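Long-range contact in tryptophanyl-tRNA synthetase (Campylobacter jejuni subsp. jejuni, PDB 3TZL), which probably attaches tryptophan to its cognate tRNA at the expense of ATP, as a homodimeric class I aminoacyl-tRNA synthetase: residues Q32-H45 against G71-S83. Residues are numbered along the deposited sequence; the frame is centred on the assembly and turned at random.
Sequences QEKSQMFMFIANYH and GIDPQKSVFWLQS. With TRP (tryptophan), chain J.
Neighbouring parallel strands of the class I synthetase sheet, 36-41 and 78-81, joined through helix 53-70 in a beta-alpha-beta crossover, pair Phe38 with Val78 through Ile41 with Leu81. Backbone hydrogen bonds run from Val78 N on Met37 O to Gln82 N on Ile41 O. On the face carrying Phe38 and Phe40, Val78 CB sits 4.0 Å from the Phe38 ring centroid, almost on the normal, while Phe40 CB rests over the six-membered ring of Trp80. Phe40 takes the cramped torsion between backbone N and carbonyl carbon (chi1 61°), which leads its ring away from Trp80 toward the bound tryptophan; there Phe40 CZ comes within 3.5 Å of the ligand NE1, near the ring plane. Ahead of the strands, the carboxamide of Gln32 grips the loop 71-77: OE1 receives Asp73 N and Ser77 OG, each at 2.7 Å on a lone pair, and NE2 donates to Gly71 O. Beyond the strands, the extended Gln82 side chain brings OE1 to accept a hydrogen bond from Tyr44 N at 2.8 Å, the donor tilted 34° from the carbonyl plane, while its NE2 hydrogen-bonds to Asp134, also holding His45 NE2. His45 lays one face over CD1 of the ligand. Asn43 pairs with Ser83 through two hydrogen bonds, OD1 taking Ser83 N at 3.0 Å and ND2 giving to Ser83 OG in the amide plane; Tyr44 OH hydrogen-bonds to Glu90 of the second subunit. Phe40, near its strand's C-terminal end, and His45 beyond thus line the tryptophan pocket, Gln82 behind as second shell, as is characteristic of the Rossmann-like catalytic fold.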
# COMPACT_ATOMS: atom_id res chain seq x y z
N GLN B 32 -1.05 -3.97 -31.18
CA GLN B 32 0.37 -3.93 -30.82
C GLN B 32 1.30 -3.30 -31.83
O GLN B 32 2.23 -2.59 -31.45
CB GLN B 32 0.88 -5.33 -30.50
CG GLN B 32 0.36 -5.87 -29.19
CD GLN B 32 0.89 -7.25 -28.92
OE1 GLN B 32 1.67 -7.45 -27.99
NE2 GLN B 32 0.49 -8.22 -29.74
N GLU B 33 1.08 -3.58 -33.12
CA GLU B 33 1.98 -3.09 -34.15
C GLU B 33 2.00 -1.56 -34.23
O GLU B 33 3.05 -0.97 -34.47
CB GLU B 33 1.59 -3.68 -35.51
CG GLU B 33 1.78 -5.18 -35.62
CD GLU B 33 1.31 -5.73 -36.95
OE1 GLU B 33 0.67 -4.98 -37.72
OE2 GLU B 33 1.59 -6.92 -37.24
N LYS B 34 0.85 -0.93 -34.01
CA LYS B 34 0.73 0.51 -34.23
C LYS B 34 0.49 1.33 -32.96
O LYS B 34 0.47 2.56 -33.00
CB LYS B 34 -0.34 0.82 -35.29
CG LYS B 34 0.10 0.55 -36.73
CD LYS B 34 -0.79 1.29 -37.72
CE LYS B 34 -0.38 1.03 -39.16
NZ LYS B 34 -1.27 1.76 -40.12
N SER B 35 0.30 0.65 -31.83
CA SER B 35 0.18 1.33 -30.55
C SER B 35 1.34 0.96 -29.64
O SER B 35 1.99 -0.08 -29.83
CB SER B 35 -1.14 1.00 -29.86
OG SER B 35 -2.21 1.80 -30.34
N GLN B 36 1.61 1.82 -28.67
CA GLN B 36 2.60 1.52 -27.64
C GLN B 36 1.88 0.89 -26.46
O GLN B 36 1.43 1.60 -25.56
CB GLN B 36 3.32 2.79 -27.20
CG GLN B 36 4.58 2.54 -26.38
CD GLN B 36 5.07 3.79 -25.66
OE1 GLN B 36 5.94 3.71 -24.80
NE2 GLN B 36 4.52 4.94 -26.02
N MSE B 37 1.77 -0.44 -26.47
CA MSE B 37 0.93 -1.17 -25.51
C MSE B 37 1.68 -1.63 -24.24
O MSE B 37 2.71 -2.29 -24.35
CB MSE B 37 0.32 -2.41 -26.17
CG MSE B 37 -0.54 -2.13 -27.43
SE MSE B 37 -2.29 -1.50 -26.93
CE MSE B 37 -3.04 -3.10 -26.16
N PHE B 38 1.15 -1.30 -23.07
CA PHE B 38 1.64 -1.83 -21.79
C PHE B 38 0.54 -2.70 -21.20
O PHE B 38 -0.59 -2.23 -21.07
CB PHE B 38 1.93 -0.69 -20.80
CG PHE B 38 3.26 -0.00 -21.02
CD1 PHE B 38 4.15 0.15 -19.98
CD2 PHE B 38 3.62 0.46 -22.28
CE1 PHE B 38 5.39 0.78 -20.18
CE2 PHE B 38 4.86 1.08 -22.49
CZ PHE B 38 5.73 1.23 -21.43
N MSE B 39 0.84 -3.94 -20.84
CA MSE B 39 -0.20 -4.81 -20.31
C MSE B 39 0.38 -5.56 -19.15
O MSE B 39 1.49 -6.08 -19.24
CB MSE B 39 -0.67 -5.82 -21.37
CG MSE B 39 -1.63 -5.26 -22.43
SE MSE B 39 -1.23 -6.06 -24.17
CE MSE B 39 0.60 -5.42 -24.13
N PHE B 40 -0.36 -5.64 -18.04
CA PHE B 40 0.14 -6.37 -16.89
C PHE B 40 -0.95 -7.25 -16.32
O PHE B 40 -2.13 -6.93 -16.42
CB PHE B 40 0.69 -5.42 -15.82
CG PHE B 40 -0.33 -4.46 -15.26
CD1 PHE B 40 -1.03 -4.79 -14.12
CD2 PHE B 40 -0.58 -3.25 -15.89
CE1 PHE B 40 -1.97 -3.93 -13.60
CE2 PHE B 40 -1.52 -2.36 -15.38
CZ PHE B 40 -2.22 -2.71 -14.23
N ILE B 41 -0.53 -8.39 -15.76
CA ILE B 41 -1.42 -9.26 -15.01
C ILE B 41 -1.60 -8.63 -13.63
O ILE B 41 -0.65 -8.55 -12.86
CB ILE B 41 -0.81 -10.67 -14.84
CG1 ILE B 41 -0.44 -11.27 -16.20
CG2 ILE B 41 -1.79 -11.59 -14.10
CD1 ILE B 41 -1.64 -11.43 -17.11
N ALA B 42 -2.80 -8.19 -13.33
CA ALA B 42 -3.03 -7.37 -12.14
C ALA B 42 -3.20 -8.26 -10.95
O ALA B 42 -4.30 -8.37 -10.43
CB ALA B 42 -4.28 -6.51 -12.33
N ASN B 43 -2.12 -8.89 -10.50
CA ASN B 43 -2.26 -9.85 -9.41
C ASN B 43 -2.47 -9.24 -8.02
O ASN B 43 -3.07 -9.89 -7.16
CB ASN B 43 -1.16 -10.95 -9.42
CG ASN B 43 0.24 -10.42 -9.16
OD1 ASN B 43 0.60 -9.32 -9.57
ND2 ASN B 43 1.07 -11.25 -8.50
N TYR B 44 -2.00 -8.01 -7.77
CA TYR B 44 -2.30 -7.39 -6.46
C TYR B 44 -3.80 -7.22 -6.33
O TYR B 44 -4.39 -7.53 -5.30
CB TYR B 44 -1.62 -6.02 -6.27
CG TYR B 44 -0.15 -6.08 -5.93
CD1 TYR B 44 0.36 -7.03 -5.06
CD2 TYR B 44 0.74 -5.17 -6.48
CE1 TYR B 44 1.71 -7.06 -4.74
CE2 TYR B 44 2.08 -5.20 -6.18
CZ TYR B 44 2.57 -6.13 -5.32
OH TYR B 44 3.92 -6.12 -5.04
N HIS B 45 -4.42 -6.73 -7.40
CA HIS B 45 -5.87 -6.50 -7.42
C HIS B 45 -6.68 -7.77 -7.24
O HIS B 45 -7.77 -7.73 -6.69
CB HIS B 45 -6.29 -5.79 -8.71
CG HIS B 45 -5.84 -4.36 -8.79
ND1 HIS B 45 -6.57 -3.32 -8.24
CD2 HIS B 45 -4.75 -3.79 -9.35
CE1 HIS B 45 -5.93 -2.18 -8.46
NE2 HIS B 45 -4.83 -2.44 -9.14
N GLY B 71 -1.35 -14.04 -28.46
CA GLY B 71 -0.69 -13.08 -29.33
C GLY B 71 0.07 -11.91 -28.72
O GLY B 71 0.68 -11.11 -29.44
N ILE B 72 0.05 -11.79 -27.41
CA ILE B 72 0.81 -10.70 -26.83
C ILE B 72 2.28 -10.88 -27.14
O ILE B 72 2.87 -11.94 -26.90
CB ILE B 72 0.59 -10.56 -25.33
CG1 ILE B 72 -0.79 -9.96 -25.08
CG2 ILE B 72 1.66 -9.67 -24.73
CD1 ILE B 72 -1.03 -9.59 -23.62
N ASP B 73 2.87 -9.85 -27.72
CA ASP B 73 4.23 -9.94 -28.22
C ASP B 73 5.16 -9.18 -27.29
O ASP B 73 5.19 -7.95 -27.31
CB ASP B 73 4.27 -9.35 -29.63
CG ASP B 73 5.59 -9.61 -30.33
OD1 ASP B 73 6.63 -9.72 -29.65
OD2 ASP B 73 5.58 -9.68 -31.58
N PRO B 74 5.94 -9.92 -26.48
CA PRO B 74 6.84 -9.38 -25.45
C PRO B 74 7.90 -8.44 -26.02
O PRO B 74 8.43 -7.59 -25.30
CB PRO B 74 7.53 -10.63 -24.89
CG PRO B 74 6.67 -11.76 -25.26
CD PRO B 74 6.02 -11.39 -26.56
N GLN B 75 8.19 -8.60 -27.31
CA GLN B 75 9.16 -7.80 -28.02
C GLN B 75 8.57 -6.45 -28.39
O GLN B 75 9.20 -5.41 -28.20
CB GLN B 75 9.59 -8.53 -29.29
CG GLN B 75 10.83 -7.96 -29.93
CD GLN B 75 12.03 -8.15 -29.05
OE1 GLN B 75 12.15 -9.17 -28.36
NE2 GLN B 75 12.94 -7.17 -29.04
N LYS B 76 7.36 -6.47 -28.94
CA LYS B 76 6.67 -5.26 -29.34
C LYS B 76 6.12 -4.49 -28.13
O LYS B 76 6.21 -3.26 -28.07
CB LYS B 76 5.51 -5.60 -30.27
CG LYS B 76 5.92 -6.37 -31.52
CD LYS B 76 4.71 -6.77 -32.37
CE LYS B 76 5.13 -7.22 -33.78
NZ LYS B 76 5.84 -6.15 -34.56
N SER B 77 5.58 -5.22 -27.16
CA SER B 77 4.83 -4.63 -26.04
C SER B 77 5.56 -4.79 -24.72
O SER B 77 6.57 -5.47 -24.65
CB SER B 77 3.47 -5.31 -25.91
OG SER B 77 2.71 -5.16 -27.09
N VAL B 78 5.04 -4.17 -23.67
CA VAL B 78 5.60 -4.35 -22.34
C VAL B 78 4.58 -5.12 -21.52
O VAL B 78 3.48 -4.64 -21.28
CB VAL B 78 5.99 -3.03 -21.68
CG1 VAL B 78 6.49 -3.25 -20.27
CG2 VAL B 78 7.07 -2.33 -22.54
N PHE B 79 4.95 -6.34 -21.14
CA PHE B 79 4.03 -7.29 -20.53
C PHE B 79 4.62 -7.91 -19.28
O PHE B 79 5.61 -8.62 -19.34
CB PHE B 79 3.68 -8.37 -21.54
CG PHE B 79 2.76 -9.43 -21.01
CD1 PHE B 79 1.43 -9.14 -20.75
CD2 PHE B 79 3.22 -10.72 -20.79
CE1 PHE B 79 0.57 -10.12 -20.27
CE2 PHE B 79 2.36 -11.71 -20.32
CZ PHE B 79 1.03 -11.40 -20.06
N TRP B 80 3.99 -7.67 -18.14
CA TRP B 80 4.57 -8.09 -16.88
C TRP B 80 3.51 -8.44 -15.86
O TRP B 80 2.32 -8.25 -16.08
CB TRP B 80 5.53 -7.02 -16.33
CG TRP B 80 4.89 -5.82 -15.70
CD1 TRP B 80 4.79 -5.55 -14.36
CD2 TRP B 80 4.28 -4.70 -16.38
NE1 TRP B 80 4.15 -4.35 -14.17
CE2 TRP B 80 3.83 -3.81 -15.39
CE3 TRP B 80 4.08 -4.38 -17.72
CZ2 TRP B 80 3.19 -2.61 -15.70
CZ3 TRP B 80 3.43 -3.19 -18.03
CH2 TRP B 80 2.99 -2.32 -17.02
N LEU B 81 3.97 -9.02 -14.76
CA LEU B 81 3.13 -9.40 -13.63
C LEU B 81 3.25 -8.27 -12.62
O LEU B 81 4.34 -7.92 -12.20
CB LEU B 81 3.65 -10.69 -13.02
CG LEU B 81 2.96 -11.27 -11.78
CD1 LEU B 81 1.58 -11.72 -12.17
CD2 LEU B 81 3.78 -12.44 -11.24
N GLN B 82 2.12 -7.70 -12.23
CA GLN B 82 2.09 -6.45 -11.47
C GLN B 82 3.03 -6.45 -10.27
O GLN B 82 3.80 -5.51 -10.06
CB GLN B 82 0.66 -6.23 -10.99
CG GLN B 82 0.42 -4.89 -10.33
CD GLN B 82 -0.96 -4.82 -9.77
OE1 GLN B 82 -1.59 -5.86 -9.56
NE2 GLN B 82 -1.45 -3.62 -9.54
N SER B 83 2.98 -7.51 -9.49
CA SER B 83 3.80 -7.65 -8.29
C SER B 83 5.31 -7.79 -8.51
O SER B 83 6.06 -7.85 -7.54
CB SER B 83 3.30 -8.86 -7.50
OG SER B 83 3.60 -10.04 -8.20
N TRP J . -9.54 -2.81 -12.42
CA TRP J . -9.29 -3.48 -13.69
C TRP J . -10.33 -4.57 -13.95
O TRP J . -10.43 -5.11 -15.06
CB TRP J . -7.87 -4.08 -13.74
CG TRP J . -6.81 -3.03 -13.55
CD1 TRP J . -5.99 -2.85 -12.47
CD2 TRP J . -6.50 -1.99 -14.48
NE1 TRP J . -5.17 -1.76 -12.68
CE2 TRP J . -5.48 -1.21 -13.90
CE3 TRP J . -7.00 -1.63 -15.74
CZ2 TRP J . -4.92 -0.10 -14.55
CZ3 TRP J . -6.45 -0.53 -16.38
CH2 TRP J . -5.42 0.22 -15.79
OXT TRP J . -11.09 -4.91 -13.05
O HOH W 1 2.92 -2.51 -28.47
O HOH W 2 5.11 -0.88 -26.19